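Local coordinates for protein acetyltransferase (Bacillus cereus, PDB 1Y9W) that probably transfers an acyl group, most likely acetyl from acetyl-CoA, to an acceptor that has not been identified, as a member of the GNAT acetyltransferase family, at residues Y24-S27 with V33-P36; P36-S41 with K93-R98; G54-M59 with H65-W70; Y80-L85 with K114-R119; L102-F105 with A109-F112. All coordinates share one frame; numbering follows the deposited sequence.

Contact 1 of 5, residues Y24-S27 with V33-P36; sequences YNMS and VKQP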
# COMPACT_ATOMS: atom_id res chain seq x y z
N TYR A 24 6.63 1.09 -17.23
CA TYR A 24 7.28 -0.19 -17.52
C TYR A 24 6.33 -1.35 -17.23
O TYR A 24 6.24 -2.29 -18.02
CB TYR A 24 8.56 -0.34 -16.69
CG TYR A 24 9.25 -1.69 -16.81
CD1 TYR A 24 9.85 -2.09 -18.01
CD2 TYR A 24 9.30 -2.56 -15.73
CE1 TYR A 24 10.48 -3.34 -18.12
CE2 TYR A 24 9.93 -3.81 -15.83
CZ TYR A 24 10.52 -4.20 -17.03
OH TYR A 24 11.14 -5.43 -17.11
N ASN A 25 5.63 -1.28 -16.10
CA ASN A 25 4.69 -2.34 -15.75
C ASN A 25 3.66 -2.48 -16.87
O ASN A 25 3.44 -3.57 -17.40
CB ASN A 25 3.95 -2.01 -14.44
CG ASN A 25 4.85 -2.11 -13.21
OD1 ASN A 25 5.97 -2.60 -13.28
ND2 ASN A 25 4.33 -1.64 -12.07
N MET A 26 3.04 -1.36 -17.22
CA MET A 26 2.02 -1.36 -18.27
C MET A 26 2.56 -1.91 -19.58
O MET A 26 1.85 -2.59 -20.31
CB MET A 26 1.50 0.06 -18.48
CG MET A 26 0.70 0.62 -17.32
SD MET A 26 -0.73 -0.39 -16.95
CE MET A 26 -0.14 -1.32 -15.60
N SER A 27 3.83 -1.61 -19.86
CA SER A 27 4.45 -2.05 -21.10
C SER A 27 4.65 -3.55 -21.21
O SER A 27 4.81 -4.09 -22.31
CB SER A 27 5.80 -1.34 -21.30
OG SER A 27 6.76 -1.81 -20.38
N VAL A 33 -5.73 -7.24 -18.13
CA VAL A 33 -5.67 -6.92 -16.70
C VAL A 33 -5.68 -5.42 -16.44
O VAL A 33 -5.73 -4.98 -15.28
CB VAL A 33 -4.39 -7.51 -16.03
CG1 VAL A 33 -4.36 -9.02 -16.18
CG2 VAL A 33 -3.14 -6.90 -16.65
N LYS A 34 -5.65 -4.63 -17.51
CA LYS A 34 -5.62 -3.18 -17.38
C LYS A 34 -6.95 -2.48 -17.10
O LYS A 34 -7.42 -1.64 -17.89
CB LYS A 34 -4.93 -2.57 -18.61
CG LYS A 34 -3.47 -3.01 -18.74
CD LYS A 34 -2.76 -2.38 -19.94
CE LYS A 34 -1.37 -2.97 -20.10
NZ LYS A 34 -0.64 -2.39 -21.25
N GLN A 35 -7.55 -2.81 -15.97
CA GLN A 35 -8.78 -2.17 -15.54
C GLN A 35 -8.41 -0.72 -15.27
O GLN A 35 -7.45 -0.46 -14.55
CB GLN A 35 -9.30 -2.81 -14.25
CG GLN A 35 -10.41 -2.02 -13.57
CD GLN A 35 -10.77 -2.56 -12.19
OE1 GLN A 35 -9.90 -2.96 -11.42
NE2 GLN A 35 -12.06 -2.56 -11.87
N PRO A 36 -9.13 0.24 -15.87
CA PRO A 36 -8.79 1.64 -15.61
C PRO A 36 -8.89 1.94 -14.11
O PRO A 36 -9.92 1.67 -13.48
CB PRO A 36 -9.80 2.40 -16.46
CG PRO A 36 -10.97 1.44 -16.55
CD PRO A 36 -10.29 0.12 -16.77
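The flat group of this contact is the peptide carbonyl of M26, and the ammonium of K34 comes to its oxygen from outside the peptide plane. K34 NZ donates a hydrogen bond of 2.7 Å to M26 O, with the nitrogen tilted 31° from the carbonyl plane and a C=O...N angle of 135°. The last methylene follows the ammonium in, K34 CE lying 3.2 Å from M26 O. Beside this bond the two side chains run alongside one another, antiparallel: M26 SD rests 4.1 Å from K34 CE and equally near CD, a loose contact along the aliphatic shaft of the lysine. K34 spans the gap because its chain is fully extended beyond CG, whereas M26 is bent at both chi2 and chi3, and its side chain also reaches F61. The pairing ties the last turn of helix 11-27 to the linker leading into strand 38-45, where K34 sits at the centre of an inverse gamma turn. A positive group at this end of the helix would probably offset the partial negative charge of its carbonyls. D31 adds a long, weak ion pair to the same ammonium. On the neighbouring helix position, N25 OD1 accepts a hydrogen bond from Q108 NE2 of the second subunit, while Y24 packs on R76 of that subunit.

Contact 2 of 5, residues P36-S41 with K93-R98; sequences PMEEVS and KEKGCR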
# COMPACT_ATOMS: atom_id res chain seq x y z
N PRO A 36 -9.13 0.24 -15.87
CA PRO A 36 -8.79 1.64 -15.61
C PRO A 36 -8.89 1.94 -14.11
O PRO A 36 -9.92 1.67 -13.48
CB PRO A 36 -9.80 2.40 -16.46
CG PRO A 36 -10.97 1.44 -16.55
CD PRO A 36 -10.29 0.12 -16.77
N MET A 37 -7.83 2.50 -13.53
CA MET A 37 -7.83 2.78 -12.10
C MET A 37 -9.02 3.63 -11.68
O MET A 37 -9.44 4.54 -12.39
CB MET A 37 -6.54 3.46 -11.66
CG MET A 37 -6.41 3.53 -10.14
SD MET A 37 -4.80 4.10 -9.56
CE MET A 37 -5.20 5.85 -9.23
N GLU A 38 -9.55 3.32 -10.50
CA GLU A 38 -10.69 4.05 -10.00
C GLU A 38 -10.82 3.95 -8.49
O GLU A 38 -10.65 2.88 -7.90
CB GLU A 38 -11.96 3.50 -10.66
CG GLU A 38 -13.23 4.13 -10.15
CD GLU A 38 -14.47 3.51 -10.75
OE1 GLU A 38 -15.58 3.88 -10.31
OE2 GLU A 38 -14.35 2.65 -11.64
N GLU A 39 -11.10 5.09 -7.86
CA GLU A 39 -11.30 5.15 -6.42
C GLU A 39 -12.79 5.01 -6.16
O GLU A 39 -13.61 5.47 -6.95
CB GLU A 39 -10.82 6.49 -5.86
CG GLU A 39 -9.32 6.64 -5.73
CD GLU A 39 -8.91 8.04 -5.27
OE1 GLU A 39 -9.08 9.00 -6.06
OE2 GLU A 39 -8.44 8.17 -4.12
N VAL A 40 -13.14 4.35 -5.07
CA VAL A 40 -14.53 4.16 -4.72
C VAL A 40 -14.69 4.36 -3.22
O VAL A 40 -13.80 4.00 -2.45
CB VAL A 40 -15.01 2.75 -5.09
CG1 VAL A 40 -14.13 1.73 -4.42
CG2 VAL A 40 -16.46 2.56 -4.66
N SER A 41 -15.81 4.95 -2.81
CA SER A 41 -16.05 5.17 -1.39
C SER A 41 -17.53 5.26 -1.11
O SER A 41 -18.30 5.79 -1.92
CB SER A 41 -15.35 6.44 -0.89
OG SER A 41 -16.08 7.60 -1.22
N LYS A 93 -17.54 -6.48 -7.28
CA LYS A 93 -17.98 -7.64 -8.03
C LYS A 93 -18.64 -7.19 -9.34
O LYS A 93 -18.43 -7.80 -10.39
CB LYS A 93 -18.98 -8.44 -7.19
CG LYS A 93 -19.28 -9.83 -7.72
CD LYS A 93 -20.33 -10.55 -6.87
CE LYS A 93 -19.93 -10.64 -5.39
NZ LYS A 93 -20.08 -9.35 -4.64
N GLU A 94 -19.41 -6.12 -9.27
CA GLU A 94 -20.10 -5.56 -10.42
C GLU A 94 -19.17 -4.95 -11.48
O GLU A 94 -19.48 -4.97 -12.67
CB GLU A 94 -21.10 -4.49 -9.94
CG GLU A 94 -21.78 -3.68 -11.04
CD GLU A 94 -22.67 -4.53 -11.95
OE1 GLU A 94 -23.48 -5.33 -11.41
OE2 GLU A 94 -22.56 -4.40 -13.19
N LYS A 95 -18.03 -4.43 -11.05
CA LYS A 95 -17.09 -3.83 -11.99
C LYS A 95 -16.07 -4.82 -12.53
O LYS A 95 -15.09 -4.43 -13.17
CB LYS A 95 -16.37 -2.65 -11.33
CG LYS A 95 -17.32 -1.60 -10.82
CD LYS A 95 -16.72 -0.24 -10.93
CE LYS A 95 -17.78 0.81 -10.72
NZ LYS A 95 -17.22 2.16 -10.98
N GLY A 96 -16.29 -6.10 -12.26
CA GLY A 96 -15.39 -7.12 -12.75
C GLY A 96 -14.21 -7.46 -11.85
O GLY A 96 -13.25 -8.09 -12.30
N CYS A 97 -14.27 -7.05 -10.58
CA CYS A 97 -13.20 -7.37 -9.64
C CYS A 97 -13.32 -8.83 -9.25
O CYS A 97 -14.41 -9.33 -8.96
CB CYS A 97 -13.26 -6.48 -8.40
SG CYS A 97 -12.84 -4.77 -8.77
N ARG A 98 -12.18 -9.51 -9.25
CA ARG A 98 -12.13 -10.92 -8.95
C ARG A 98 -11.56 -11.15 -7.56
O ARG A 98 -11.69 -12.24 -6.98
CB ARG A 98 -11.23 -11.60 -9.99
CG ARG A 98 -11.03 -10.78 -11.27
CD ARG A 98 -9.75 -11.17 -11.98
NE ARG A 98 -8.62 -11.05 -11.07
CZ ARG A 98 -7.51 -11.78 -11.13
NH1 ARG A 98 -7.36 -12.72 -12.07
NH2 ARG A 98 -6.55 -11.60 -10.24
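A single salt bridge carries this contact: the ammonium of K95 meets the carboxylate of E38, with K95 NZ 2.5 Å from E38 OE1. That separation is unusually short, so its exact value is doubtful, although the pairing itself is plain. The second oxygen is near as well, E38 OE2 lying 3.0 Å from K95 NZ, which places the ammonium before both oxygens but closer to one. The carboxylate would probably stabilise the charged form of the lysine. The two side chains meet nearly perpendicular. E38 reaches out fully extended, its CG anti to the backbone N (chi1 177°), while K95 bends at chi2 before running straight to its tip. Further back along the lysine, the contact thins to K95 CD at 3.8 Å from E38 OE2. The bridge joins the start of strand 38-45 to the C-terminal end of helix 80-94, the helix that in GNAT enzymes follows the pyrophosphate-binding turn. A Schellman motif closes the helix: C97 N returns to A92 O, G96 N bonds weakly to K93 O, and G96 takes the positive phi of the C-prime position. K95 is the first residue to leave helical geometry. Beneath the ion pair, M59 of strand 51-60 packs against both E38 and K95 and reaches C97, while V40 lies on I88 of the helix. R98 forms a salt bridge with D126 of the second subunit.

Contact 3 of 5, residues G54-M59 with H65-W70; sequences GVTGTM and HIDFLW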
# COMPACT_ATOMS: atom_id res chain seq x y z
N GLY A 54 -17.99 4.93 6.99
CA GLY A 54 -17.61 5.00 5.59
C GLY A 54 -16.51 4.01 5.26
O GLY A 54 -15.88 3.44 6.15
N VAL A 55 -16.29 3.81 3.97
CA VAL A 55 -15.26 2.90 3.50
C VAL A 55 -14.74 3.43 2.17
O VAL A 55 -15.51 3.94 1.36
CB VAL A 55 -15.82 1.46 3.30
CG1 VAL A 55 -16.92 1.47 2.24
CG2 VAL A 55 -14.69 0.50 2.91
N THR A 56 -13.43 3.35 1.97
CA THR A 56 -12.82 3.82 0.73
C THR A 56 -11.85 2.77 0.23
O THR A 56 -11.23 2.05 1.03
CB THR A 56 -12.05 5.15 0.93
OG1 THR A 56 -10.82 4.90 1.62
CG2 THR A 56 -12.88 6.15 1.74
N GLY A 57 -11.71 2.68 -1.08
CA GLY A 57 -10.80 1.71 -1.67
C GLY A 57 -10.46 2.16 -3.07
O GLY A 57 -11.01 3.16 -3.56
N THR A 58 -9.54 1.46 -3.72
CA THR A 58 -9.16 1.80 -5.09
C THR A 58 -9.11 0.51 -5.89
O THR A 58 -8.72 -0.54 -5.36
CB THR A 58 -7.77 2.49 -5.18
OG1 THR A 58 -6.75 1.50 -5.19
CG2 THR A 58 -7.54 3.43 -4.00
N MET A 59 -9.54 0.59 -7.15
CA MET A 59 -9.57 -0.56 -8.03
C MET A 59 -8.58 -0.44 -9.19
O MET A 59 -8.32 0.65 -9.70
CB MET A 59 -10.98 -0.75 -8.60
CG MET A 59 -12.06 -1.08 -7.59
SD MET A 59 -13.67 -1.33 -8.37
CE MET A 59 -14.16 0.37 -8.50
N HIS A 65 -8.85 -2.86 -3.43
CA HIS A 65 -8.04 -2.83 -2.23
C HIS A 65 -8.76 -1.87 -1.32
O HIS A 65 -8.97 -0.71 -1.69
CB HIS A 65 -6.62 -2.34 -2.49
CG HIS A 65 -5.80 -2.24 -1.23
ND1 HIS A 65 -5.85 -1.14 -0.39
CD2 HIS A 65 -4.97 -3.13 -0.63
CE1 HIS A 65 -5.10 -1.37 0.67
NE2 HIS A 65 -4.56 -2.57 0.55
N ILE A 66 -9.16 -2.34 -0.15
CA ILE A 66 -9.85 -1.48 0.80
C ILE A 66 -8.81 -0.72 1.60
O ILE A 66 -8.03 -1.30 2.35
CB ILE A 66 -10.76 -2.29 1.74
CG1 ILE A 66 -11.84 -2.99 0.91
CG2 ILE A 66 -11.42 -1.35 2.76
CD1 ILE A 66 -12.77 -3.85 1.73
N ASP A 67 -8.81 0.60 1.44
CA ASP A 67 -7.85 1.49 2.10
C ASP A 67 -8.23 1.87 3.51
O ASP A 67 -7.40 1.82 4.42
CB ASP A 67 -7.69 2.76 1.27
CG ASP A 67 -7.28 2.47 -0.16
OD1 ASP A 67 -6.33 1.69 -0.36
OD2 ASP A 67 -7.91 3.02 -1.08
N PHE A 68 -9.48 2.27 3.70
CA PHE A 68 -9.94 2.66 5.03
C PHE A 68 -11.40 2.32 5.26
O PHE A 68 -12.25 2.45 4.37
CB PHE A 68 -9.75 4.16 5.22
CG PHE A 68 -8.33 4.60 5.11
CD1 PHE A 68 -7.48 4.52 6.20
CD2 PHE A 68 -7.83 5.07 3.90
CE1 PHE A 68 -6.15 4.90 6.10
CE2 PHE A 68 -6.51 5.46 3.78
CZ PHE A 68 -5.66 5.37 4.89
N LEU A 69 -11.69 1.87 6.47
CA LEU A 69 -13.06 1.56 6.86
C LEU A 69 -13.22 2.08 8.28
O LEU A 69 -12.48 1.70 9.19
CB LEU A 69 -13.31 0.05 6.82
CG LEU A 69 -14.78 -0.31 7.01
CD1 LEU A 69 -15.04 -1.68 6.42
CD2 LEU A 69 -15.13 -0.28 8.48
N TRP A 70 -14.19 2.97 8.46
CA TRP A 70 -14.41 3.55 9.77
C TRP A 70 -15.88 3.65 10.12
O TRP A 70 -16.73 3.87 9.26
CB TRP A 70 -13.79 4.95 9.82
CG TRP A 70 -14.07 5.69 11.10
CD1 TRP A 70 -13.44 5.52 12.30
CD2 TRP A 70 -15.06 6.69 11.30
NE1 TRP A 70 -13.98 6.36 13.24
CE2 TRP A 70 -14.98 7.09 12.65
CE3 TRP A 70 -16.02 7.29 10.47
CZ2 TRP A 70 -15.82 8.07 13.19
CZ3 TRP A 70 -16.85 8.27 11.01
CH2 TRP A 70 -16.74 8.64 12.36
O HOH W 1 -8.88 5.49 -0.92
O HOH W 2 -4.78 1.13 -2.84
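V55 and I66 press together on the buried face of this antiparallel hairpin, V55 CG2 lying 3.8 Å from I66 CG2, with the branched end of L69 completing the group. L84, L85 and I88 of helix 80-94 cover this apolar side. V55 CG2 stands anti to the backbone N and so reaches over the neighbouring strand. The other face, carrying T56, T58, H65, D67 and F68, is polar and hydrated, and the second subunit packs on T56, F68 and W70. There T56 OG1 lies at the edge of the F68 ring, in its plane and 3.8 Å from CD2, while one water links T56 OG1 to D67 OD2 and another links T58 OG1 to D67 OD1. The backbone pairing slips by one residue at a classic beta bulge: D67 and F68 both face T56, and T56 O takes hydrogen bonds from D67 N (2.9 Å) and from F68 N (3.2 Å). A bulge in this strand, the fourth of the fold, is a hallmark of GNAT proteins, where it helps to part the strand from its parallel neighbour at the acetyl-CoA cleft. Beside it the packing is close, D67 OD2 approaching G57 CA to 3.2 Å and T58 CG2 to 3.0 Å. H65 ND1 donates to D67 OD1 over 2.9 Å with an N-H...O angle of 143°, arriving from above the carboxylate plane. Ring donor and waters together supply polar partners for both D67 oxygens, which should hold the carboxylate in a definite orientation.

Contact 4 of 5, residues Y80-L85 with K114-R119; sequences YGSQLL and KKHGYR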
# COMPACT_ATOMS: atom_id res chain seq x y z
N TYR A 80 -22.99 -0.93 10.93
CA TYR A 80 -22.81 -0.17 9.71
C TYR A 80 -21.54 -0.63 8.99
O TYR A 80 -21.46 -0.55 7.76
CB TYR A 80 -22.72 1.33 10.02
CG TYR A 80 -24.01 1.92 10.54
CD1 TYR A 80 -25.20 1.74 9.85
CD2 TYR A 80 -24.04 2.64 11.73
CE1 TYR A 80 -26.40 2.28 10.33
CE2 TYR A 80 -25.23 3.18 12.21
CZ TYR A 80 -26.41 3.00 11.51
OH TYR A 80 -27.58 3.54 11.99
N GLY A 81 -20.57 -1.11 9.75
CA GLY A 81 -19.32 -1.57 9.16
C GLY A 81 -19.50 -2.79 8.27
O GLY A 81 -18.95 -2.86 7.17
N SER A 82 -20.29 -3.74 8.74
CA SER A 82 -20.55 -4.95 7.99
C SER A 82 -21.31 -4.57 6.72
O SER A 82 -21.06 -5.09 5.62
CB SER A 82 -21.38 -5.90 8.85
OG SER A 82 -21.51 -7.16 8.24
N GLN A 83 -22.22 -3.62 6.88
CA GLN A 83 -23.06 -3.11 5.80
C GLN A 83 -22.22 -2.46 4.69
O GLN A 83 -22.45 -2.68 3.50
CB GLN A 83 -24.01 -2.07 6.40
CG GLN A 83 -25.41 -2.05 5.83
CD GLN A 83 -26.25 -0.95 6.47
OE1 GLN A 83 -26.35 -0.85 7.69
NE2 GLN A 83 -26.86 -0.11 5.63
N LEU A 84 -21.25 -1.64 5.11
CA LEU A 84 -20.37 -0.95 4.17
C LEU A 84 -19.46 -1.92 3.43
O LEU A 84 -19.22 -1.78 2.23
CB LEU A 84 -19.53 0.08 4.93
CG LEU A 84 -20.33 1.29 5.40
CD1 LEU A 84 -19.60 2.01 6.54
CD2 LEU A 84 -20.57 2.19 4.22
N LEU A 85 -18.96 -2.90 4.16
CA LEU A 85 -18.07 -3.89 3.56
C LEU A 85 -18.83 -4.68 2.52
O LEU A 85 -18.39 -4.82 1.39
CB LEU A 85 -17.53 -4.82 4.65
CG LEU A 85 -16.46 -5.82 4.22
CD1 LEU A 85 -15.25 -5.07 3.67
CD2 LEU A 85 -16.06 -6.66 5.42
N LYS A 114 -11.84 -11.29 9.38
CA LYS A 114 -11.73 -12.74 9.47
C LYS A 114 -13.15 -13.29 9.53
O LYS A 114 -13.48 -14.28 8.88
CB LYS A 114 -10.94 -13.10 10.74
CG LYS A 114 -10.38 -14.51 10.80
CD LYS A 114 -11.46 -15.52 11.10
CE LYS A 114 -10.88 -16.92 11.28
NZ LYS A 114 -11.96 -17.91 11.61
N LYS A 115 -13.98 -12.61 10.30
CA LYS A 115 -15.38 -12.99 10.49
C LYS A 115 -16.19 -12.76 9.22
O LYS A 115 -17.27 -13.31 9.05
CB LYS A 115 -15.96 -12.16 11.65
CG LYS A 115 -17.43 -12.36 11.91
CD LYS A 115 -17.94 -11.31 12.89
CE LYS A 115 -19.45 -11.48 13.14
NZ LYS A 115 -20.31 -11.22 11.93
N HIS A 116 -15.66 -11.95 8.31
CA HIS A 116 -16.36 -11.67 7.07
C HIS A 116 -15.83 -12.38 5.84
O HIS A 116 -15.93 -11.86 4.74
CB HIS A 116 -16.39 -10.16 6.81
CG HIS A 116 -17.42 -9.44 7.63
ND1 HIS A 116 -17.27 -9.22 8.98
CD2 HIS A 116 -18.64 -8.96 7.30
CE1 HIS A 116 -18.35 -8.63 9.45
NE2 HIS A 116 -19.20 -8.46 8.45
N GLY A 117 -15.26 -13.57 6.04
CA GLY A 117 -14.77 -14.34 4.91
C GLY A 117 -13.42 -13.99 4.32
O GLY A 117 -13.08 -14.47 3.23
N TYR A 118 -12.64 -13.17 5.01
CA TYR A 118 -11.32 -12.81 4.53
C TYR A 118 -10.30 -13.78 5.11
O TYR A 118 -10.38 -14.15 6.28
CB TYR A 118 -10.98 -11.37 4.93
CG TYR A 118 -11.65 -10.35 4.04
CD1 TYR A 118 -11.04 -9.91 2.86
CD2 TYR A 118 -12.92 -9.85 4.34
CE1 TYR A 118 -11.68 -9.00 2.01
CE2 TYR A 118 -13.57 -8.95 3.49
CZ TYR A 118 -12.94 -8.54 2.33
OH TYR A 118 -13.58 -7.65 1.49
N ARG A 119 -9.37 -14.21 4.27
CA ARG A 119 -8.34 -15.15 4.68
C ARG A 119 -7.04 -14.39 4.88
O ARG A 119 -6.60 -13.65 4.00
CB ARG A 119 -8.17 -16.24 3.62
CG ARG A 119 -7.10 -17.27 3.95
CD ARG A 119 -6.92 -18.27 2.82
NE ARG A 119 -6.29 -17.67 1.65
CZ ARG A 119 -4.97 -17.54 1.49
NH1 ARG A 119 -4.15 -17.99 2.42
NH2 ARG A 119 -4.48 -16.96 0.40
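H116 is the first residue of 114-119 to engage helix 80-94, presenting the edge of its imidazole to S82. H116 NE2 and S82 OG are hydrogen-bonded at 2.7 Å, the oxygen lying in the ring plane. S82 OG is turned anti to its own backbone nitrogen (chi1 -172°), which points the hydroxyl across the gap. The same side chain of H116 meets L85 obliquely, L85 CD2 lying 3.8 Å from H116 CB and from the ring atom CG. G117 follows with a positive phi that carries the chain round after helix 110-115, and Y118 then enters the core. Its side chain runs alongside L85, antiparallel to it, with Y118 CE2 3.9 Å from L85 CD2, while Y118 OH lies 3.8 Å from the other methyl, L85 CD1. L85 CD2 thus touches both H116 and Y118, and CD1 lies beside the hydroxyl. This is where the FYKKHGY run, a recurrent element near the end of GNAT domains, meets the first turns of the helix that follows the pyrophosphate-binding loop. Beyond the pair, I66 lies against both L85 and Y118, and Y118 OH makes a weak hydrogen bond to E89. H116 ND1 is bonded to F112 O, so both ring nitrogens have partners; these bonds should fix the rotation of the imidazole and join the turn after helix 110-115 to helix 80-94.

Contact 5 of 5, residues L102-F105 with A109-F112; sequences LDSF and APEF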
# COMPACT_ATOMS: atom_id res chain seq x y z
N LEU A 102 -6.79 -6.24 1.52
CA LEU A 102 -6.80 -5.25 2.60
C LEU A 102 -5.89 -5.76 3.71
O LEU A 102 -5.58 -6.95 3.80
CB LEU A 102 -8.23 -5.06 3.14
CG LEU A 102 -8.89 -6.24 3.86
CD1 LEU A 102 -8.40 -6.32 5.29
CD2 LEU A 102 -10.39 -6.07 3.86
N ASP A 103 -5.41 -4.85 4.55
CA ASP A 103 -4.58 -5.25 5.67
C ASP A 103 -5.17 -4.57 6.88
O ASP A 103 -5.89 -3.58 6.76
CB ASP A 103 -3.11 -4.86 5.48
CG ASP A 103 -2.91 -3.36 5.42
OD1 ASP A 103 -2.79 -2.83 4.29
OD2 ASP A 103 -2.86 -2.72 6.50
N SER A 104 -4.88 -5.12 8.06
CA SER A 104 -5.40 -4.57 9.29
C SER A 104 -4.41 -4.85 10.42
O SER A 104 -3.97 -5.98 10.60
CB SER A 104 -6.75 -5.23 9.60
OG SER A 104 -7.40 -4.63 10.70
N PHE A 105 -4.06 -3.81 11.16
CA PHE A 105 -3.15 -3.95 12.29
C PHE A 105 -3.93 -4.60 13.42
O PHE A 105 -5.16 -4.59 13.43
CB PHE A 105 -2.63 -2.58 12.72
CG PHE A 105 -1.54 -2.05 11.83
CD1 PHE A 105 -0.23 -2.48 11.98
CD2 PHE A 105 -1.83 -1.13 10.83
CE1 PHE A 105 0.78 -2.00 11.14
CE2 PHE A 105 -0.82 -0.65 10.00
CZ PHE A 105 0.49 -1.09 10.15
N ALA A 109 -8.98 -4.23 14.81
CA ALA A 109 -9.96 -5.31 14.69
C ALA A 109 -9.86 -6.23 13.46
O ALA A 109 -10.79 -6.28 12.64
CB ALA A 109 -11.37 -4.71 14.77
N PRO A 110 -8.75 -6.97 13.31
CA PRO A 110 -8.60 -7.87 12.16
C PRO A 110 -9.59 -9.05 12.18
O PRO A 110 -9.87 -9.65 11.14
CB PRO A 110 -7.15 -8.33 12.25
CG PRO A 110 -6.84 -8.20 13.71
CD PRO A 110 -7.49 -6.90 14.08
N GLU A 111 -10.13 -9.38 13.35
CA GLU A 111 -11.09 -10.47 13.45
C GLU A 111 -12.40 -10.05 12.79
O GLU A 111 -13.25 -10.88 12.48
CB GLU A 111 -11.32 -10.88 14.92
CG GLU A 111 -11.92 -9.82 15.84
CD GLU A 111 -11.02 -8.61 16.02
OE1 GLU A 111 -9.80 -8.78 16.23
OE2 GLU A 111 -11.55 -7.47 15.98
N PHE A 112 -12.57 -8.75 12.57
CA PHE A 112 -13.77 -8.26 11.91
C PHE A 112 -13.77 -8.83 10.50
O PHE A 112 -14.76 -9.38 10.03
CB PHE A 112 -13.76 -6.73 11.84
CG PHE A 112 -14.84 -6.16 10.97
CD1 PHE A 112 -16.15 -6.04 11.44
CD2 PHE A 112 -14.56 -5.74 9.67
CE1 PHE A 112 -17.15 -5.51 10.62
CE2 PHE A 112 -15.55 -5.21 8.85
CZ PHE A 112 -16.85 -5.10 9.32
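Strand 99-105 passes into helix 110-115 through a short loop here, the beta5-alpha4 connection in the usual GNAT numbering, and S104 and P110 are the residues that meet across it. S104 stands over the proline from the strand side, its OG 3.8 Å from P110 CA and 4.0 Å from P110 CB. Its CB is also within van der Waals range, S104 CB to P110 CB being 4.1 Å. The hydroxyl lies anti to the backbone N (chi1 -173°), a torsion that puts OG over the face of the proline ring. The other half of the contact is a backbone one: F105 O approaches the ring carbon P110 CD at 3.3 Å, while A109 N stays 4.1 Å from F105 O, too far for a hydrogen bond. The contact is thus van der Waals packing of the proline ring against a hydroxyl and a carbonyl oxygen, with 124 Å² buried. A109 adopts a left-handed backbone conformation that swings the chain into the helix, and its carbonyl receives F112 N at 3.0 Å, a three-residue turn bond at the start of the helix. P110 occupies the first turn, where the absence of an amide hydrogen costs no helical bond. The loop is braced from within by Q108, whose OE1 accepts a hydrogen bond from F105 N, and the ring of F105 meets that of F107 with the planes nearly parallel. Y113, one turn further along the helix, reaches S104, and F136 of strand 133-139 packs on P110.

How the contacts relate
Contact 3 lies nearest the middle of the chain and touches the other four. Contact 2 borders it through neighbouring strands, E38 O lying 2.7 Å from M59 N in a probable hydrogen bond, and contact 4 covers its apolar face, I66 CD1 being 3.4 Å from L85 CD1. Contacts 4 and 5, centres 10 Å apart, share helix 110-115, with F112 packing on L85. Contact 1 is about 29 Å centre to centre from contacts 4 and 5 but joined to contact 2 through P36, and its Q35 also packs on M59. By family analogy, acetyl-CoA would probably bind where strands 63-71 and 99-105 part, between contacts 3 and 5 and near the helix start in contact 4.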